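Local coordinates for insecticidal crystal protein Cry35Ab1 (Bacillus thuringiensis, PDB 4JP0), which forms one half of a binary insecticidal toxin that, together with Cry34Ab1, kills western corn rootworm larvae, probably by attacking the midgut epithelium, at residues Ser31-Asn36 with Asp41-Lys46; Asn73-Asn78 with Asn106-Thr111. All blocks are in the same frame, centred on the assembly; numbering follows the deposited sequence.

Contact 1 of 2, residues Ser31-Asn36 with Asp41-Lys46; sequences SLMNKN and DDYNLK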
loop_
_atom_site.group_PDB
_atom_site.type_symbol
_atom_site.label_atom_id
_atom_site.label_comp_id
_atom_site.label_asym_id
_atom_site.label_seq_id
_atom_site.Cartn_x
_atom_site.Cartn_y
_atom_site.Cartn_z
ATOM N N SER A 31 13.287 -2.769 -30.332
ATOM C CA SER A 31 13.454 -3.425 -31.636
ATOM C C SER A 31 13.694 -4.912 -31.438
ATOM O O SER A 31 13.654 -5.402 -30.328
ATOM C CB SER A 31 14.670 -2.853 -32.374
ATOM O OG SER A 31 15.842 -3.021 -31.529
ATOM N N LEU A 32 13.972 -5.619 -32.520
ATOM C CA LEU A 32 14.292 -7.036 -32.441
ATOM C C LEU A 32 15.706 -7.244 -32.932
ATOM O O LEU A 32 16.031 -6.882 -34.071
ATOM C CB LEU A 32 13.312 -7.881 -33.282
ATOM C CG LEU A 32 11.865 -7.910 -32.755
ATOM C CD1 LEU A 32 10.898 -8.719 -33.670
ATOM C CD2 LEU A 32 11.859 -8.472 -31.317
ATOM N N MET A 33 16.524 -7.914 -32.116
ATOM C CA MET A 33 17.946 -8.095 -32.440
ATOM C C MET A 33 18.298 -9.557 -32.395
ATOM O O MET A 33 17.711 -10.307 -31.601
ATOM C CB MET A 33 18.829 -7.392 -31.388
ATOM C CG MET A 33 18.751 -5.860 -31.444
ATOM S SD MET A 33 19.493 -5.249 -32.995
ATOM C CE MET A 33 21.167 -5.827 -32.731
ATOM N N ASN A 34 19.306 -9.943 -33.193
ATOM C CA ASN A 34 19.851 -11.298 -33.144
ATOM C C ASN A 34 20.833 -11.373 -31.971
ATOM O O ASN A 34 21.667 -10.479 -31.810
ATOM C CB ASN A 34 20.565 -11.657 -34.444
ATOM C CG ASN A 34 20.984 -13.110 -34.480
ATOM O OD1 ASN A 34 21.648 -13.590 -33.581
ATOM N ND2 ASN A 34 20.567 -13.823 -35.516
ATOM N N LYS A 35 20.731 -12.408 -31.146
ATOM C CA LYS A 35 21.536 -12.434 -29.926
ATOM C C LYS A 35 23.002 -12.567 -30.216
ATOM O O LYS A 35 23.821 -12.362 -29.318
ATOM C CB LYS A 35 21.056 -13.478 -28.900
ATOM C CG LYS A 35 21.202 -14.924 -29.341
ATOM C CD LYS A 35 20.304 -15.815 -28.436
ATOM C CE LYS A 35 20.325 -17.282 -28.832
ATOM N NZ LYS A 35 19.602 -18.139 -27.812
ATOM N N ASN A 36 23.348 -12.831 -31.471
ATOM C CA ASN A 36 24.765 -12.929 -31.841
ATOM C C ASN A 36 25.207 -11.793 -32.767
ATOM O O ASN A 36 26.205 -11.869 -33.490
ATOM C CB ASN A 36 25.066 -14.310 -32.433
ATOM C CG ASN A 36 24.905 -15.424 -31.405
ATOM O OD1 ASN A 36 25.567 -15.424 -30.368
ATOM N ND2 ASN A 36 24.006 -16.365 -31.673
ATOM N N ASP A 41 26.170 -6.303 -27.404
ATOM C CA ASP A 41 26.541 -5.770 -26.097
ATOM C C ASP A 41 26.138 -4.303 -25.881
ATOM O O ASP A 41 26.212 -3.808 -24.774
ATOM C CB ASP A 41 28.036 -5.981 -25.849
ATOM C CG ASP A 41 28.384 -7.440 -25.611
ATOM O OD1 ASP A 41 29.579 -7.788 -25.743
ATOM O OD2 ASP A 41 27.539 -8.309 -25.293
ATOM N N ASP A 42 25.695 -3.614 -26.920
ATOM C CA ASP A 42 25.196 -2.228 -26.782
ATOM C C ASP A 42 23.678 -2.174 -26.572
ATOM O O ASP A 42 23.061 -1.091 -26.544
ATOM C CB ASP A 42 25.531 -1.426 -28.032
ATOM C CG ASP A 42 27.030 -1.289 -28.256
ATOM O OD1 ASP A 42 27.783 -1.077 -27.292
ATOM O OD2 ASP A 42 27.533 -1.357 -29.379
ATOM N N TYR A 43 23.068 -3.339 -26.437
ATOM C CA TYR A 43 21.620 -3.380 -26.212
ATOM C C TYR A 43 21.289 -4.064 -24.903
ATOM O O TYR A 43 22.073 -4.867 -24.400
ATOM C CB TYR A 43 20.942 -4.195 -27.300
ATOM C CG TYR A 43 20.993 -3.541 -28.653
ATOM C CD1 TYR A 43 22.155 -3.585 -29.417
ATOM C CD2 TYR A 43 19.896 -2.828 -29.146
ATOM C CE1 TYR A 43 22.221 -2.972 -30.668
ATOM C CE2 TYR A 43 19.955 -2.198 -30.423
ATOM C CZ TYR A 43 21.121 -2.290 -31.167
ATOM O OH TYR A 43 21.211 -1.688 -32.410
ATOM N N ASN A 44 20.097 -3.786 -24.395
ATOM C CA ASN A 44 19.552 -4.526 -23.280
ATOM C C ASN A 44 18.499 -5.507 -23.786
ATOM O O ASN A 44 17.600 -5.089 -24.511
ATOM C CB ASN A 44 18.835 -3.596 -22.299
ATOM C CG ASN A 44 18.083 -4.375 -21.241
ATOM O OD1 ASN A 44 18.668 -5.211 -20.581
ATOM N ND2 ASN A 44 16.749 -4.165 -21.135
ATOM N N LEU A 45 18.595 -6.777 -23.391
ATOM C CA LEU A 45 17.567 -7.775 -23.721
ATOM C C LEU A 45 16.802 -8.264 -22.494
ATOM O O LEU A 45 16.018 -9.212 -22.607
ATOM C CB LEU A 45 18.210 -9.023 -24.357
ATOM C CG LEU A 45 19.216 -8.834 -25.488
ATOM C CD1 LEU A 45 19.693 -10.168 -26.081
ATOM C CD2 LEU A 45 18.602 -7.979 -26.543
ATOM N N LYS A 46 17.000 -7.616 -21.341
ATOM C CA LYS A 46 16.489 -8.139 -20.068
ATOM C C LYS A 46 15.292 -7.347 -19.627
ATOM O O LYS A 46 15.385 -6.133 -19.530
ATOM C CB LYS A 46 17.557 -8.066 -18.973
ATOM C CG LYS A 46 18.722 -9.052 -19.185
ATOM C CD LYS A 46 19.730 -8.981 -18.044
ATOM C CE LYS A 46 20.964 -9.834 -18.350
ATOM N NZ LYS A 46 21.865 -9.965 -17.158
#

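Contact 2 of 2, residues Asn73-Asn78 with Asn106-Thr111; sequences NNDKIN and NGKVLT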
loop_
_atom_site.group_PDB
_atom_site.type_symbol
_atom_site.label_atom_id
_atom_site.label_comp_id
_atom_site.label_asym_id
_atom_site.label_seq_id
_atom_site.Cartn_x
_atom_site.Cartn_y
_atom_site.Cartn_z
ATOM N N ASN A 73 3.221 4.036 -28.395
ATOM C CA ASN A 73 2.865 5.305 -29.038
ATOM C C ASN A 73 2.676 5.033 -30.513
ATOM O O ASN A 73 3.593 4.557 -31.165
ATOM C CB ASN A 73 3.990 6.297 -28.911
ATOM C CG ASN A 73 4.169 6.821 -27.525
ATOM O OD1 ASN A 73 5.303 6.836 -26.990
ATOM N ND2 ASN A 73 3.081 7.322 -26.931
ATOM N N ASN A 74 1.489 5.299 -31.038
ATOM C CA ASN A 74 1.274 5.089 -32.472
ATOM C C ASN A 74 1.777 3.740 -32.995
ATOM O O ASN A 74 2.515 3.662 -33.973
ATOM C CB ASN A 74 1.915 6.253 -33.235
ATOM C CG ASN A 74 1.296 7.611 -32.850
ATOM O OD1 ASN A 74 0.075 7.747 -32.831
ATOM N ND2 ASN A 74 2.134 8.605 -32.543
ATOM N N ASP A 75 1.397 2.682 -32.288
ATOM C CA ASP A 75 1.700 1.299 -32.671
ATOM C C ASP A 75 3.135 0.898 -32.560
ATOM O O ASP A 75 3.484 -0.205 -32.959
ATOM C CB ASP A 75 1.209 0.986 -34.087
ATOM C CG ASP A 75 -0.272 1.261 -34.252
ATOM O OD1 ASP A 75 -1.079 0.936 -33.371
ATOM O OD2 ASP A 75 -0.636 1.892 -35.376
ATOM N N LYS A 76 3.975 1.793 -32.049
ATOM C CA LYS A 76 5.380 1.450 -31.867
ATOM C C LYS A 76 5.613 1.338 -30.377
ATOM O O LYS A 76 4.810 1.859 -29.598
ATOM C CB LYS A 76 6.261 2.542 -32.475
ATOM C CG LYS A 76 6.069 2.683 -33.982
ATOM C CD LYS A 76 6.575 4.001 -34.542
ATOM C CE LYS A 76 5.583 5.153 -34.440
ATOM N NZ LYS A 76 4.479 5.080 -35.434
ATOM N N ILE A 77 6.695 0.672 -29.964
ATOM C CA ILE A 77 6.969 0.526 -28.554
ATOM C C ILE A 77 8.299 1.183 -28.263
ATOM O O ILE A 77 9.278 0.967 -28.995
ATOM C CB ILE A 77 7.128 -0.971 -28.131
ATOM C CG1 ILE A 77 5.930 -1.829 -28.558
ATOM C CG2 ILE A 77 7.343 -1.013 -26.638
ATOM C CD1 ILE A 77 4.611 -1.246 -28.150
ATOM N N ASN A 78 8.338 1.976 -27.207
ATOM C CA ASN A 78 9.582 2.476 -26.697
ATOM C C ASN A 78 9.548 2.293 -25.188
ATOM O O ASN A 78 8.612 1.671 -24.667
ATOM C CB ASN A 78 9.809 3.965 -27.104
ATOM C CG ASN A 78 8.903 4.901 -26.362
ATOM O OD1 ASN A 78 8.012 4.469 -25.641
ATOM N ND2 ASN A 78 9.137 6.208 -26.510
ATOM N N ASN A 106 -4.634 -1.390 -25.325
ATOM C CA ASN A 106 -5.440 -0.917 -26.435
ATOM C C ASN A 106 -6.025 -2.043 -27.307
ATOM O O ASN A 106 -6.700 -1.781 -28.299
ATOM C CB ASN A 106 -4.679 0.116 -27.274
ATOM C CG ASN A 106 -3.631 -0.490 -28.153
ATOM O OD1 ASN A 106 -3.466 -1.715 -28.215
ATOM N ND2 ASN A 106 -2.897 0.366 -28.852
ATOM N N GLY A 107 -5.741 -3.286 -26.931
ATOM C CA GLY A 107 -6.281 -4.434 -27.615
ATOM C C GLY A 107 -5.441 -5.014 -28.752
ATOM O O GLY A 107 -5.716 -6.143 -29.226
ATOM N N LYS A 108 -4.457 -4.260 -29.227
ATOM C CA LYS A 108 -3.568 -4.765 -30.287
ATOM C C LYS A 108 -2.499 -5.664 -29.680
ATOM O O LYS A 108 -2.294 -5.634 -28.466
ATOM C CB LYS A 108 -2.916 -3.612 -31.051
ATOM C CG LYS A 108 -3.992 -2.703 -31.695
ATOM C CD LYS A 108 -3.426 -1.642 -32.640
ATOM C CE LYS A 108 -4.338 -0.415 -32.715
ATOM N NZ LYS A 108 -3.896 0.555 -33.760
ATOM N N VAL A 109 -1.793 -6.419 -30.521
ATOM C CA VAL A 109 -0.841 -7.386 -30.000
ATOM C C VAL A 109 0.517 -7.177 -30.629
ATOM O O VAL A 109 0.628 -6.694 -31.759
ATOM C CB VAL A 109 -1.330 -8.860 -30.205
ATOM C CG1 VAL A 109 -2.717 -9.130 -29.543
ATOM C CG2 VAL A 109 -1.387 -9.235 -31.734
ATOM N N LEU A 110 1.551 -7.558 -29.884
ATOM C CA LEU A 110 2.939 -7.424 -30.327
ATOM C C LEU A 110 3.153 -8.283 -31.574
ATOM O O LEU A 110 2.868 -9.494 -31.569
ATOM C CB LEU A 110 3.843 -7.961 -29.223
ATOM C CG LEU A 110 5.228 -7.389 -29.094
ATOM C CD1 LEU A 110 5.052 -5.894 -28.726
ATOM C CD2 LEU A 110 6.072 -8.171 -28.030
ATOM N N THR A 111 3.682 -7.662 -32.625
ATOM C CA THR A 111 3.873 -8.315 -33.914
ATOM C C THR A 111 5.252 -8.010 -34.540
ATOM O O THR A 111 5.636 -6.839 -34.691
ATOM C CB THR A 111 2.792 -7.783 -34.830
ATOM O OG1 THR A 111 1.506 -8.028 -34.219
ATOM C CG2 THR A 111 2.740 -8.546 -36.119
HETATM O O HOH W 1 -2.868 0.002 -36.095
HETATM O O HOH W 2 -1.018 0.560 -30.897
#

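Contact 1 of 2, residues Ser31-Asn36 with Asp41-Lys46
Met33 lays its thioether over one face of the Tyr43 ring, the two side chains crossing at about a right angle. The methionine reaches that place by bending repeatedly: chi2 (-67°) and chi3 (-63°) both fold the chain back, so that CG, SD and CE all lie against the ring. CG sits above the CD2-CE2 side, 4.0 Å from the ring centroid, a CH-pi contact. SD stands over the same face, 24° off the ring normal and 4.2 Å from the centroid, a Met-aromatic contact, and leans toward the phenol end. The methyl continues over this face to the CE1 side, with Met33 CE 3.7 Å from Tyr43 CE1. Ser31 adds a looser touch, its OG 4.3 Å from Tyr43 CE2 in an oblique approach. Strand 18-22 runs between the two segments, pairing with both, and Ala20 touches both Met33 and Tyr43. Tyr22 meets the tyrosine ring edge-to-face. With neither a hydrogen bond nor a charge pair joining residues 31-36 to 41-46, cohesion at this surface contact comes from dispersion between thioether and ring, to which polarisation of the sulfur by the pi cloud may add a little.

Contact 2 of 2, residues Asn73-Asn78 with Asn106-Thr111
Lys108 and Asp75 approach at a slant and join in a salt bridge, Lys108 NZ lying 2.9 Å from Asp75 OD1. The lysine chain runs extended beyond CG and brings its ammonium to the syn side of that oxygen, 18° out of the carboxylate plane. Asp75 stands in the type I' turn from Asn73 to Lys76, and its CG, beside the backbone N (chi1 -56°), carries the carboxylate across to the lysine. Water 1 extends the pairing: it donates to Asp75 OD2 at 3.0 Å and accepts from Lys108 NZ, so both carboxylate oxygens are tied to the ammonium, one directly and one through water. Water 2 lies between Asp75 OD1 and Asn106 ND2, but its 2.5 Å approach to Asp75 OD1 is unusually short, which leaves the details of this bridge doubtful. Asn106 also closes an Asx turn through OD1, which takes the backbone N-H of Lys108 at 2.9 Å and braces the loop from which the lysine rises. Deeper in the domain the contact becomes apolar: Ile77 and Leu110 cross at about a right angle, with Ile77 CG1 4.2 Å from Leu110 CD1. Both residues are buried and both also pack on Trp70, while the indole NE1 of Trp135 bonds to Leu110 O. A hydrated salt bridge toward the surface, over an apolar pair beneath it, thus joins the hairpin of strands 69-73 and 76-80, through its type I' turn, to strand 109-112 and the loop before it within the ricin B-type beta-trefoil domain.

How the contacts relate
Followed from the N terminus, the chain first makes contact 1, where residues 31-36 and 41-46 close a short loop of four intervening residues between strand 31-33 and strand 43-52. Contact 2 comes later and closes a longer excursion of 27 residues, which carries strands 91-96 and 99-104, bringing the 69-80 hairpin to strand 109-112. The two loops follow in series, neither nesting nor crossing. The centres of contacts 1 and 2 lie about 19 Å apart; the nearest atoms of contacts 1 and 2 are about 6 Å apart, without touching. Both belong to the ricin B-type lectin region: contact 1 fastens a surface loop beside strand 18-22, whereas contact 2 links two separate two-stranded sheets.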